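Local coordinates for protein transcriptional regulator (Bacillus halodurans, PDB 1Z4E) that has the GNAT fold and probably transfers acyl groups other than amino-acyl groups, although it is named a transcriptional regulator, at residues A[16-21]-A[57-62]; A[75-80]-A[85-90]; A[91-96]-A[100-105]; A[105-110]-A[138-143]. All coordinates share one frame; numbering follows the deposited sequence.

Interaction 1: A[16-21]-A[57-62]; sequences EQMVHM and LIVACN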
# COMPACT_ATOMS: atom_id res chain seq x y z
N GLU A 16 9.52 -18.61 12.45
CA GLU A 16 9.22 -19.97 12.00
C GLU A 16 7.71 -20.20 11.94
O GLU A 16 7.19 -20.74 10.94
CB GLU A 16 9.89 -20.99 12.94
CG GLU A 16 9.77 -22.45 12.51
CD GLU A 16 8.49 -23.10 13.00
OE1 GLU A 16 8.10 -22.84 14.16
OE2 GLU A 16 7.88 -23.89 12.25
N GLN A 17 6.99 -19.80 12.98
CA GLN A 17 5.55 -19.98 12.99
C GLN A 17 4.85 -19.08 11.98
O GLN A 17 3.87 -19.50 11.36
CB GLN A 17 4.97 -19.71 14.39
CG GLN A 17 5.35 -20.76 15.42
CD GLN A 17 4.73 -20.49 16.77
OE1 GLN A 17 3.51 -20.56 16.93
NE2 GLN A 17 5.57 -20.17 17.75
N MET A 18 5.34 -17.86 11.79
CA MET A 18 4.71 -16.96 10.82
C MET A 18 4.82 -17.52 9.39
O MET A 18 3.84 -17.53 8.65
CB MET A 18 5.33 -15.55 10.87
CG MET A 18 4.96 -14.74 12.13
SD MET A 18 5.40 -12.95 12.02
CE MET A 18 7.16 -13.04 12.03
N VAL A 19 6.02 -18.00 9.02
CA VAL A 19 6.22 -18.57 7.69
C VAL A 19 5.32 -19.78 7.50
O VAL A 19 4.73 -19.96 6.43
CB VAL A 19 7.70 -18.99 7.47
CG1 VAL A 19 7.85 -19.65 6.09
CG2 VAL A 19 8.61 -17.78 7.57
N HIS A 20 5.20 -20.61 8.53
CA HIS A 20 4.35 -21.79 8.44
C HIS A 20 2.89 -21.36 8.17
O HIS A 20 2.21 -21.96 7.33
CB HIS A 20 4.42 -22.61 9.73
CG HIS A 20 3.75 -23.94 9.64
ND1 HIS A 20 4.18 -24.94 8.79
CD2 HIS A 20 2.66 -24.43 10.27
CE1 HIS A 20 3.38 -25.99 8.90
NE2 HIS A 20 2.45 -25.71 9.80
N MET A 21 2.43 -20.33 8.87
CA MET A 21 1.06 -19.83 8.70
C MET A 21 0.87 -19.33 7.26
O MET A 21 -0.15 -19.59 6.63
CB MET A 21 0.77 -18.70 9.71
CG MET A 21 -0.72 -18.31 9.85
SD MET A 21 -1.10 -17.20 11.26
CE MET A 21 -0.68 -18.23 12.63
N LEU A 57 5.49 -6.04 11.74
CA LEU A 57 4.87 -7.36 11.69
C LEU A 57 4.25 -7.50 13.06
O LEU A 57 4.93 -7.36 14.09
CB LEU A 57 5.93 -8.44 11.44
CG LEU A 57 6.36 -8.54 9.98
CD1 LEU A 57 7.64 -9.37 9.85
CD2 LEU A 57 5.22 -9.16 9.17
N ILE A 58 2.95 -7.76 13.08
CA ILE A 58 2.19 -7.90 14.32
C ILE A 58 1.64 -9.31 14.45
O ILE A 58 1.11 -9.86 13.49
CB ILE A 58 0.99 -6.93 14.32
CG1 ILE A 58 1.47 -5.51 13.98
CG2 ILE A 58 0.27 -6.99 15.65
CD1 ILE A 58 2.52 -4.95 14.93
N VAL A 59 1.76 -9.90 15.64
CA VAL A 59 1.24 -11.24 15.88
C VAL A 59 0.27 -11.29 17.06
O VAL A 59 0.39 -10.51 18.02
CB VAL A 59 2.38 -12.28 16.15
CG1 VAL A 59 3.22 -12.49 14.88
CG2 VAL A 59 3.26 -11.82 17.32
N ALA A 60 -0.70 -12.21 16.96
CA ALA A 60 -1.68 -12.46 18.00
C ALA A 60 -1.15 -13.75 18.62
O ALA A 60 -0.87 -14.72 17.91
CB ALA A 60 -3.06 -12.69 17.40
N CYS A 61 -1.03 -13.77 19.95
CA CYS A 61 -0.46 -14.93 20.63
C CYS A 61 -1.33 -15.58 21.69
O CYS A 61 -2.09 -14.91 22.40
CB CYS A 61 0.86 -14.52 21.28
SG CYS A 61 1.93 -13.51 20.24
N ASN A 62 -1.20 -16.90 21.79
CA ASN A 62 -1.88 -17.71 22.80
C ASN A 62 -0.67 -18.30 23.51
O ASN A 62 -0.31 -19.46 23.30
CB ASN A 62 -2.71 -18.82 22.13
CG ASN A 62 -3.34 -19.76 23.14
OD1 ASN A 62 -3.99 -19.32 24.09
ND2 ASN A 62 -3.17 -21.07 22.94
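M18 and V59 bring helix 15-24 and strand 55-62 together at their nearest point, with the CA of M18 8.4 Å from the CA of V59. This is a helix of the GNAT fold packed over one face of its central sheet, and M18 is the one residue of 16-21 that touches the strand, meeting V59 and L57. With chi1 at -72°, CG of M18 lies anti to its own carbonyl carbon, and the extended chi2 then carries the sulfur on to the strand. M18 SD meets the methyl CG1 of V59 at 3.6 Å, and M18 CG stands 4.0 Å from that same methyl, the two side chains crossing at about a right angle. The contact is buried and wholly apolar. F46 of helix 40-51 packs on both M18 and L57, M69 of strand 65-76 touches M18, and L78 of the second subunit reaches M18 and L57. The terminal methyl of M18, swung aside by the bend at chi3 (-68°), ends up beside a branch of L57, with M18 CE 4.3 Å from L57 CD1.

Interaction 2: A[75-80]-A[85-90]; sequences TPYLTY and RATIEG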
# COMPACT_ATOMS: atom_id res chain seq x y z
N THR A 75 2.62 5.23 6.04
CA THR A 75 3.28 6.01 4.99
C THR A 75 2.66 7.39 4.74
O THR A 75 1.45 7.55 4.80
CB THR A 75 3.21 5.22 3.65
OG1 THR A 75 3.67 3.88 3.87
CG2 THR A 75 4.05 5.88 2.56
N PRO A 76 3.50 8.41 4.47
CA PRO A 76 2.98 9.75 4.21
C PRO A 76 2.64 9.88 2.72
O PRO A 76 3.31 9.29 1.88
CB PRO A 76 4.14 10.66 4.61
CG PRO A 76 5.35 9.83 4.24
CD PRO A 76 4.96 8.45 4.74
N TYR A 77 1.60 10.65 2.42
CA TYR A 77 1.16 10.90 1.06
C TYR A 77 0.78 12.39 0.99
O TYR A 77 0.57 13.02 2.02
CB TYR A 77 -0.08 10.06 0.72
CG TYR A 77 0.14 8.57 0.79
CD1 TYR A 77 0.54 7.84 -0.33
CD2 TYR A 77 -0.05 7.88 1.98
CE1 TYR A 77 0.74 6.44 -0.25
CE2 TYR A 77 0.14 6.52 2.07
CZ TYR A 77 0.53 5.80 0.96
OH TYR A 77 0.68 4.44 1.08
N LEU A 78 0.69 12.93 -0.23
CA LEU A 78 0.29 14.32 -0.40
C LEU A 78 -1.24 14.42 -0.39
O LEU A 78 -1.81 15.45 -0.05
CB LEU A 78 0.79 14.88 -1.74
CG LEU A 78 2.29 15.12 -1.92
CD1 LEU A 78 2.54 15.67 -3.32
CD2 LEU A 78 2.79 16.10 -0.86
N THR A 79 -1.90 13.33 -0.77
CA THR A 79 -3.35 13.31 -0.83
C THR A 79 -4.01 13.44 0.54
O THR A 79 -3.38 13.18 1.57
CB THR A 79 -3.86 12.02 -1.51
OG1 THR A 79 -3.33 10.88 -0.83
CG2 THR A 79 -3.42 11.99 -2.97
N TYR A 80 -5.28 13.85 0.53
CA TYR A 80 -6.04 14.07 1.75
C TYR A 80 -5.28 15.08 2.60
O TYR A 80 -5.11 14.90 3.81
CB TYR A 80 -6.23 12.75 2.50
CG TYR A 80 -7.27 11.86 1.86
CD1 TYR A 80 -8.62 11.97 2.23
CD2 TYR A 80 -6.93 10.95 0.87
CE1 TYR A 80 -9.59 11.18 1.62
CE2 TYR A 80 -7.89 10.16 0.25
CZ TYR A 80 -9.22 10.28 0.63
OH TYR A 80 -10.17 9.49 0.04
N ARG A 85 -1.19 7.31 5.81
CA ARG A 85 -2.13 6.20 5.72
C ARG A 85 -1.46 4.96 6.27
O ARG A 85 -0.23 4.84 6.21
CB ARG A 85 -2.52 5.90 4.28
CG ARG A 85 -3.08 7.06 3.49
CD ARG A 85 -3.57 6.56 2.14
NE ARG A 85 -3.88 7.65 1.22
CZ ARG A 85 -4.48 7.49 0.04
NH1 ARG A 85 -4.83 6.27 -0.36
NH2 ARG A 85 -4.71 8.54 -0.74
N ALA A 86 -2.26 4.05 6.81
CA ALA A 86 -1.74 2.79 7.31
C ALA A 86 -2.28 1.73 6.34
O ALA A 86 -3.49 1.69 6.09
CB ALA A 86 -2.25 2.51 8.72
N THR A 87 -1.40 0.91 5.80
CA THR A 87 -1.81 -0.16 4.89
C THR A 87 -1.55 -1.50 5.59
O THR A 87 -0.42 -1.78 6.02
CB THR A 87 -1.01 -0.14 3.56
OG1 THR A 87 -1.21 1.11 2.91
CG2 THR A 87 -1.48 -1.26 2.64
N ILE A 88 -2.60 -2.29 5.71
CA ILE A 88 -2.52 -3.61 6.32
C ILE A 88 -2.37 -4.62 5.20
O ILE A 88 -3.05 -4.52 4.18
CB ILE A 88 -3.80 -3.93 7.12
CG1 ILE A 88 -3.89 -3.01 8.33
CG2 ILE A 88 -3.79 -5.40 7.54
CD1 ILE A 88 -5.15 -3.21 9.15
N GLU A 89 -1.49 -5.60 5.40
CA GLU A 89 -1.24 -6.62 4.38
C GLU A 89 -1.12 -8.02 4.97
O GLU A 89 -0.50 -8.21 6.02
CB GLU A 89 0.04 -6.27 3.62
CG GLU A 89 0.50 -7.31 2.60
CD GLU A 89 -0.52 -7.53 1.49
OE1 GLU A 89 -1.08 -6.54 0.98
OE2 GLU A 89 -0.74 -8.70 1.11
N GLY A 90 -1.71 -8.99 4.28
CA GLY A 90 -1.64 -10.38 4.69
C GLY A 90 -2.09 -10.72 6.09
O GLY A 90 -1.31 -11.24 6.89
O HOH W 1 0.31 3.17 3.78
O HOH W 2 -3.20 10.22 2.22
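R85 runs out fully extended beyond CG (chi3 -169°), and Y77, with chi1 at -62°, turns its ring beneath that chain. The arginine's methylenes lie against the CD2-CE2 side of the ring, R85 CG 3.5 Å from Y77 CD2. NE sits over the face but offset toward the rim. Farther out, R85 CZ is 4.9 Å from the ring centroid and close to the ring normal, a cation-pi contact in which the guanidinium is tilted 43° from the ring instead of lying flat on it. R85 NH2 donates to T79 OG1 at 2.7 Å, a bent bond with the hydroxyl somewhat out of the guanidinium plane. A water then closes a small ring: it accepts from R85 NE and from T79 OG1 and donates to T79 O. R85 NH2 also comes 3.7 Å from Y80 CD2, at the edge of a ring nearly perpendicular to the guanidinium. At the backbone, T75 and R85 form an antiparallel hydrogen-bonded pair where strands 65-76 and 84-93 of the GNAT sheet are joined through the short helix 79-82; the bonds are T75 N to R85 O, 2.9 Å, and R85 N to T75 O, 2.8 Å. R85 NH1 is held by Q123, and Y80 OH by H152 of the second subunit. A second water links R85 O, Y77 OH and T87 OG1, the last lying 2.7 Å from it and also bonded to Q123.

Interaction 3: A[91-96]-A[100-105]; sequences VRTHSA and QGIGSQ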
# COMPACT_ATOMS: atom_id res chain seq x y z
N VAL A 91 -3.35 -10.44 6.40
CA VAL A 91 -3.90 -10.76 7.70
C VAL A 91 -4.20 -12.26 7.65
O VAL A 91 -4.97 -12.71 6.81
CB VAL A 91 -5.20 -9.99 7.97
CG1 VAL A 91 -5.79 -10.41 9.32
CG2 VAL A 91 -4.92 -8.49 7.97
N ARG A 92 -3.56 -13.02 8.52
CA ARG A 92 -3.78 -14.46 8.55
C ARG A 92 -4.15 -14.92 9.96
O ARG A 92 -3.63 -14.39 10.95
CB ARG A 92 -2.50 -15.19 8.11
CG ARG A 92 -1.98 -14.82 6.72
CD ARG A 92 -2.76 -15.50 5.60
NE ARG A 92 -2.19 -15.21 4.29
CZ ARG A 92 -2.59 -14.22 3.49
NH1 ARG A 92 -3.58 -13.41 3.86
NH2 ARG A 92 -1.99 -14.04 2.31
N THR A 93 -5.05 -15.89 10.05
CA THR A 93 -5.46 -16.45 11.33
C THR A 93 -5.12 -17.95 11.26
O THR A 93 -5.22 -18.56 10.20
CB THR A 93 -6.97 -16.28 11.58
OG1 THR A 93 -7.28 -14.88 11.70
CG2 THR A 93 -7.39 -16.98 12.87
N HIS A 94 -4.70 -18.51 12.39
CA HIS A 94 -4.35 -19.93 12.49
C HIS A 94 -5.50 -20.78 11.94
O HIS A 94 -6.66 -20.54 12.28
CB HIS A 94 -4.08 -20.28 13.95
CG HIS A 94 -3.40 -21.60 14.15
ND1 HIS A 94 -3.97 -22.80 13.76
CD2 HIS A 94 -2.21 -21.91 14.72
CE1 HIS A 94 -3.15 -23.79 14.08
NE2 HIS A 94 -2.08 -23.28 14.66
N SER A 95 -5.19 -21.76 11.10
CA SER A 95 -6.22 -22.62 10.50
C SER A 95 -7.03 -23.43 11.52
O SER A 95 -8.13 -23.89 11.21
CB SER A 95 -5.60 -23.56 9.47
OG SER A 95 -4.71 -24.48 10.07
N ALA A 96 -6.49 -23.59 12.72
CA ALA A 96 -7.19 -24.34 13.77
C ALA A 96 -7.87 -23.39 14.76
O ALA A 96 -8.33 -23.82 15.82
CB ALA A 96 -6.21 -25.25 14.50
N GLN A 100 -12.96 -17.54 16.01
CA GLN A 100 -12.75 -17.17 17.41
C GLN A 100 -12.46 -15.68 17.63
O GLN A 100 -11.97 -15.28 18.69
CB GLN A 100 -11.61 -18.01 17.99
CG GLN A 100 -11.85 -19.52 17.89
CD GLN A 100 -13.19 -19.95 18.46
OE1 GLN A 100 -14.15 -20.22 17.72
NE2 GLN A 100 -13.27 -20.00 19.79
N GLY A 101 -12.75 -14.86 16.62
CA GLY A 101 -12.54 -13.42 16.74
C GLY A 101 -11.10 -12.95 16.83
O GLY A 101 -10.83 -11.81 17.23
N ILE A 102 -10.15 -13.80 16.43
CA ILE A 102 -8.74 -13.42 16.47
C ILE A 102 -8.43 -12.38 15.39
O ILE A 102 -7.75 -11.39 15.65
CB ILE A 102 -7.83 -14.65 16.27
CG1 ILE A 102 -8.03 -15.63 17.43
CG2 ILE A 102 -6.38 -14.21 16.17
CD1 ILE A 102 -7.29 -16.93 17.25
N GLY A 103 -8.94 -12.62 14.19
CA GLY A 103 -8.72 -11.69 13.09
C GLY A 103 -9.22 -10.30 13.43
O GLY A 103 -8.53 -9.30 13.21
N SER A 104 -10.43 -10.22 13.98
CA SER A 104 -11.01 -8.94 14.36
C SER A 104 -10.16 -8.21 15.41
O SER A 104 -9.91 -7.02 15.29
CB SER A 104 -12.43 -9.14 14.89
OG SER A 104 -12.99 -7.89 15.27
N GLN A 105 -9.72 -8.92 16.44
CA GLN A 105 -8.89 -8.31 17.47
C GLN A 105 -7.58 -7.79 16.88
O GLN A 105 -7.14 -6.69 17.20
CB GLN A 105 -8.56 -9.30 18.58
CG GLN A 105 -9.71 -9.63 19.49
CD GLN A 105 -9.33 -10.65 20.54
OE1 GLN A 105 -8.50 -10.39 21.40
NE2 GLN A 105 -9.95 -11.83 20.47
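T93 and G103 meet where strand 84-93 gives way to helix 102-116, the first half of a beta-alpha-beta unit and the place where GNAT proteins carry their glycine-rich loop. The CA of T93 is 6.0 Å from the CA of G103, closer than any other pair of the two segments. T93 reaches over with both of its branches. Its chi1 of -65° sets OG1 anti to the carbonyl carbon and CG2 anti to the backbone N, so the hydroxyl faces the first turn of the helix and the methyl faces I102. T93 OG1 lies 3.8 Å from G103 N and equally far from G103 CA, too long for a hydrogen bond, so this is van der Waals contact against the bare backbone of a glycine. T93 CG2 stands 4.1 Å from I102 CB, where the two side chains cross obliquely. R98, from the intervening loop, also touches T93, and A97 touches I102.

Each segment is also tied up internally. The A96 amide donates to H94 ND1 at 2.8 Å, nearly in the imidazole plane, which fixes the rotation of that ring at the turn after the strand. At the helix start G101, with phi at 68°, holds the N-cap position, and Q105 N bonds back to G101 O at 3.2 Å. R98, G101 and G103 fall on the fixed positions of the R/Q-x-x-G-x-G/A signature of the GNAT family, whose backbone amides in relatives hold the pyrophosphate of acetyl-CoA; a similar role is probable here.

Interaction 4: A[105-110]-A[138-143]; sequences QLVCWA and EQLGFK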
# COMPACT_ATOMS: atom_id res chain seq x y z
N GLN A 105 -9.72 -8.92 16.44
CA GLN A 105 -8.89 -8.31 17.47
C GLN A 105 -7.58 -7.79 16.88
O GLN A 105 -7.14 -6.69 17.20
CB GLN A 105 -8.56 -9.30 18.58
CG GLN A 105 -9.71 -9.63 19.49
CD GLN A 105 -9.33 -10.65 20.54
OE1 GLN A 105 -8.50 -10.39 21.40
NE2 GLN A 105 -9.95 -11.83 20.47
N LEU A 106 -6.96 -8.59 16.03
CA LEU A 106 -5.69 -8.20 15.42
C LEU A 106 -5.83 -6.94 14.56
O LEU A 106 -5.01 -6.02 14.65
CB LEU A 106 -5.15 -9.38 14.59
CG LEU A 106 -3.71 -9.34 14.10
CD1 LEU A 106 -2.74 -9.14 15.27
CD2 LEU A 106 -3.41 -10.65 13.37
N VAL A 107 -6.87 -6.89 13.73
CA VAL A 107 -7.08 -5.73 12.87
C VAL A 107 -7.47 -4.50 13.70
O VAL A 107 -7.01 -3.39 13.43
CB VAL A 107 -8.16 -6.01 11.81
CG1 VAL A 107 -8.45 -4.75 11.01
CG2 VAL A 107 -7.69 -7.12 10.89
N CYS A 108 -8.32 -4.68 14.70
CA CYS A 108 -8.72 -3.56 15.54
C CYS A 108 -7.49 -2.98 16.26
O CYS A 108 -7.36 -1.77 16.41
CB CYS A 108 -9.77 -4.00 16.56
SG CYS A 108 -11.41 -4.28 15.83
N TRP A 109 -6.59 -3.86 16.68
CA TRP A 109 -5.37 -3.44 17.36
C TRP A 109 -4.53 -2.60 16.39
O TRP A 109 -4.01 -1.53 16.75
CB TRP A 109 -4.57 -4.67 17.80
CG TRP A 109 -3.44 -4.38 18.73
CD1 TRP A 109 -3.48 -4.39 20.10
CD2 TRP A 109 -2.09 -4.07 18.38
NE1 TRP A 109 -2.24 -4.11 20.61
CE2 TRP A 109 -1.37 -3.91 19.58
CE3 TRP A 109 -1.42 -3.92 17.16
CZ2 TRP A 109 0.00 -3.61 19.60
CZ3 TRP A 109 -0.06 -3.61 17.18
CH2 TRP A 109 0.63 -3.47 18.39
N ALA A 110 -4.39 -3.10 15.17
CA ALA A 110 -3.62 -2.41 14.14
C ALA A 110 -4.24 -1.04 13.82
O ALA A 110 -3.52 -0.07 13.58
CB ALA A 110 -3.56 -3.26 12.87
N GLU A 138 -16.02 -5.48 5.84
CA GLU A 138 -17.17 -4.58 5.80
C GLU A 138 -17.77 -4.53 7.19
O GLU A 138 -18.25 -3.48 7.63
CB GLU A 138 -18.19 -5.07 4.77
CG GLU A 138 -17.74 -4.86 3.34
CD GLU A 138 -18.74 -5.36 2.32
OE1 GLU A 138 -19.37 -6.40 2.56
OE2 GLU A 138 -18.90 -4.71 1.26
N GLN A 139 -17.73 -5.66 7.90
CA GLN A 139 -18.26 -5.73 9.26
C GLN A 139 -17.46 -4.82 10.20
O GLN A 139 -18.00 -4.33 11.19
CB GLN A 139 -18.21 -7.17 9.77
CG GLN A 139 -19.17 -8.11 9.04
CD GLN A 139 -18.94 -9.56 9.40
OE1 GLN A 139 -17.92 -9.91 10.01
NE2 GLN A 139 -19.86 -10.42 9.02
N LEU A 140 -16.19 -4.60 9.88
CA LEU A 140 -15.33 -3.73 10.70
C LEU A 140 -15.59 -2.25 10.38
O LEU A 140 -15.26 -1.36 11.16
CB LEU A 140 -13.86 -4.07 10.46
CG LEU A 140 -13.36 -5.33 11.17
CD1 LEU A 140 -11.98 -5.70 10.68
CD2 LEU A 140 -13.36 -5.08 12.68
N GLY A 141 -16.17 -1.99 9.22
CA GLY A 141 -16.44 -0.62 8.85
C GLY A 141 -15.68 -0.18 7.62
O GLY A 141 -15.72 0.99 7.24
N PHE A 142 -14.96 -1.11 7.00
CA PHE A 142 -14.22 -0.80 5.79
C PHE A 142 -15.20 -0.76 4.62
O PHE A 142 -16.23 -1.45 4.64
CB PHE A 142 -13.17 -1.87 5.48
CG PHE A 142 -11.91 -1.77 6.30
CD1 PHE A 142 -10.84 -1.00 5.86
CD2 PHE A 142 -11.79 -2.47 7.50
CE1 PHE A 142 -9.65 -0.93 6.60
CE2 PHE A 142 -10.60 -2.41 8.25
CZ PHE A 142 -9.53 -1.64 7.79
N LYS A 143 -14.87 0.03 3.61
CA LYS A 143 -15.70 0.13 2.41
C LYS A 143 -14.88 -0.35 1.21
O LYS A 143 -13.73 0.05 1.04
CB LYS A 143 -16.13 1.58 2.18
CG LYS A 143 -16.89 1.79 0.87
CD LYS A 143 -17.30 3.25 0.66
CE LYS A 143 -18.40 3.67 1.63
NZ LYS A 143 -19.68 2.92 1.42
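The F142 ring presents its edge to V107: the methyl CG1 of V107 lies near the ring plane, 4.2 Å from F142 CE2. I122 and L124 of strand 119-127 also touch F142, as does M151 of the second subunit. V107 CG1 is anti to its backbone N (chi1 175°), and from there the same methyl also meets L140, with V107 CG1 3.7 Å from L140 CD1; V107 CB is 4.0 Å from that carbon. The leucine thus straddles the helix surface, one branch on V107 and the other on its neighbour, where L140 CD2 sits 3.8 Å from C108 SG. Two helices on the same face of the GNAT sheet, 102-116 and 133-140, are joined in this way through the end of the second, no hydrogen bond crossing between them. That end is a Schellman motif: G141 takes a positive phi of 116° and its N bonds back to E138 O at 3.0 Å, turning the chain so that F142 as well as L140 reaches V107. Beyond it, K143 enters an antiparallel ladder with a strand of the second subunit. On the sheet side V107 rests on I88 and V91.

How the interactions relate
Interactions 1, 3 and 4 are in mutual contact, while interaction 2 lies at the far end of the sheet, its centre about 23 Å from those of interactions 1 and 3. Interaction 4 is the common neighbour. Through the sheet, I58 and A60 of strand 55-62 meet W109 and L106, so interactions 1 and 4 sit on opposite faces; I88 CD1 of interaction 2 lies 4.0 Å from A110 CB; and S104 OG of interaction 3, which shares Q105, lies 3.8 Å from L140 CD2. M21 SD of interaction 1 is 3.8 Å from R92 O of interaction 3. Interactions 2 and 3 share strand 84-93 without further touch. The probable acetyl-CoA loop belongs to interaction 3, whereas interactions 1, 2 and 4 touch the second subunit.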